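Side-chain contact in mandalate racemase/muconate lactonizing enzyme (Unidentified, PDB 4E4U), which is a putative racemase or lactonizing enzyme of the mandelate racemase/muconate lactonizing family, with a barrel domain of the enolase superfamily: residues 129-134 with 153-158. Numbering follows the deposited sequence.
Sequences TYLYPK and AENVKL
The flat amide of Asn-155 receives methyl groups in two different ways. On one face sits CG2 of Thr-129, nearly equidistant from the three amide atoms and 3.8 Å from OD1 of Asn-155; at the nitrogen end, CD2 of Leu-131 comes within 3.5 Å of ND2 of Asn-155. The other flat group, the ring of Tyr-132, does not reach residues 153-158 and has OG1 of Thr-129 at its edge, in plane, 3.8 Å from CE2 of Tyr-132. Two branches of one threonine thus serve two neighbours: with OG1 anti to the backbone N (chi1 -176°), CG2 is left to meet the amide, while OG1 gives a 2.9 Å hydrogen bond to O of Tyr-130, on a lone pair in the carbonyl plane. OG1 also accepts a bond from N of Met-337. The setting is a beta-alpha-beta unit of the enolase-type barrel, in which helix 145-158 follows strand 125-130 and leads into strand 162-165, whose Val-163 touches both Leu-131 and Asn-155. The polar link between residues 129-134 and the helix runs through one water and illustrates how a single molecule can join two backbone groups to a buried amide. The water accepts from ND2 of Asn-155 at 3.0 Å and from N of Tyr-132, and donates to O of Tyr-130, which therefore takes both the water and OG1 of Thr-129. OD1 of Asn-155 hydrogen-bonds instead to a dimercaptobutanediol molecule, probably from the crystallisation liquor, in a pocket that also includes Tyr-132 and Cys-151.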
# COMPACT_ATOMS: atom_id res chain seq x y z
N THR A 129 4.47 36.49 15.76
CA THR A 129 5.85 36.64 16.19
C THR A 129 6.20 35.61 17.26
O THR A 129 5.33 35.13 17.99
CB THR A 129 6.14 38.07 16.71
OG1 THR A 129 7.54 38.18 17.04
CG2 THR A 129 5.29 38.40 17.93
N TYR A 130 7.48 35.26 17.33
CA TYR A 130 8.02 34.62 18.51
C TYR A 130 7.82 35.54 19.70
O TYR A 130 7.83 36.77 19.56
CB TYR A 130 9.52 34.38 18.36
CG TYR A 130 9.94 32.96 18.07
CD1 TYR A 130 9.69 31.94 18.97
CD2 TYR A 130 10.60 32.65 16.89
CE1 TYR A 130 10.08 30.64 18.71
CE2 TYR A 130 11.00 31.35 16.62
CZ TYR A 130 10.73 30.35 17.53
OH TYR A 130 11.12 29.06 17.25
N LEU A 131 7.67 34.95 20.88
CA LEU A 131 7.67 35.71 22.12
C LEU A 131 9.12 36.04 22.49
O LEU A 131 9.99 35.15 22.49
CB LEU A 131 7.00 34.90 23.23
CG LEU A 131 5.55 34.51 22.95
CD1 LEU A 131 4.98 33.66 24.09
CD2 LEU A 131 4.70 35.76 22.74
N TYR A 132 9.37 37.30 22.81
CA TYR A 132 10.70 37.74 23.25
C TYR A 132 10.64 38.34 24.65
O TYR A 132 10.87 39.54 24.83
CB TYR A 132 11.28 38.76 22.26
CG TYR A 132 11.61 38.18 20.90
CD1 TYR A 132 12.84 37.57 20.67
CD2 TYR A 132 10.70 38.25 19.86
CE1 TYR A 132 13.14 37.04 19.42
CE2 TYR A 132 11.00 37.73 18.62
CZ TYR A 132 12.21 37.13 18.40
OH TYR A 132 12.49 36.61 17.15
N PRO A 133 10.36 37.51 25.66
CA PRO A 133 10.20 38.01 27.03
C PRO A 133 11.55 38.36 27.62
O PRO A 133 12.53 37.67 27.36
CB PRO A 133 9.59 36.82 27.78
CG PRO A 133 9.30 35.76 26.73
CD PRO A 133 10.24 36.04 25.62
N LYS A 134 11.62 39.44 28.40
CA LYS A 134 12.86 39.81 29.06
C LYS A 134 12.79 39.58 30.56
O LYS A 134 11.76 39.86 31.19
CB LYS A 134 13.22 41.27 28.78
CG LYS A 134 13.68 41.55 27.36
CD LYS A 134 14.18 42.98 27.22
CE LYS A 134 14.55 43.30 25.78
NZ LYS A 134 15.03 44.70 25.61
N ALA A 153 0.30 38.25 26.13
CA ALA A 153 -0.80 39.17 26.37
C ALA A 153 -0.51 40.55 25.78
O ALA A 153 -1.40 41.19 25.22
CB ALA A 153 -1.09 39.27 27.86
N GLU A 154 0.74 41.01 25.89
CA GLU A 154 1.11 42.30 25.30
C GLU A 154 1.05 42.25 23.78
O GLU A 154 0.62 43.20 23.14
CB GLU A 154 2.48 42.76 25.79
CG GLU A 154 2.53 43.12 27.26
CD GLU A 154 1.51 44.17 27.64
OE1 GLU A 154 1.32 45.14 26.87
OE2 GLU A 154 0.88 44.02 28.71
N ASN A 155 1.47 41.13 23.20
CA ASN A 155 1.38 40.97 21.75
C ASN A 155 -0.07 40.98 21.26
O ASN A 155 -0.37 41.54 20.21
CB ASN A 155 2.14 39.72 21.29
CG ASN A 155 3.62 39.97 21.12
OD1 ASN A 155 4.02 40.93 20.47
ND2 ASN A 155 4.44 39.11 21.71
N VAL A 156 -0.97 40.38 22.03
CA VAL A 156 -2.39 40.43 21.71
C VAL A 156 -2.91 41.88 21.73
O VAL A 156 -3.69 42.27 20.86
CB VAL A 156 -3.21 39.51 22.64
CG1 VAL A 156 -4.72 39.78 22.53
CG2 VAL A 156 -2.92 38.04 22.33
N LYS A 157 -2.45 42.69 22.68
CA LYS A 157 -2.83 44.10 22.74
C LYS A 157 -2.37 44.86 21.49
O LYS A 157 -3.03 45.79 21.04
CB LYS A 157 -2.29 44.77 24.00
CG LYS A 157 -2.96 44.29 25.28
CD LYS A 157 -2.31 44.90 26.51
CE LYS A 157 -2.64 44.09 27.75
NZ LYS A 157 -1.93 44.60 28.95
N LEU A 158 -1.23 44.45 20.93
CA LEU A 158 -0.73 45.05 19.70
C LEU A 158 -1.57 44.65 18.50
O LEU A 158 -1.55 45.33 17.46
CB LEU A 158 0.72 44.66 19.44
CG LEU A 158 1.81 45.06 20.42
CD1 LEU A 158 3.14 44.56 19.89
CD2 LEU A 158 1.85 46.56 20.62
O HOH W 1 7.38 39.01 21.29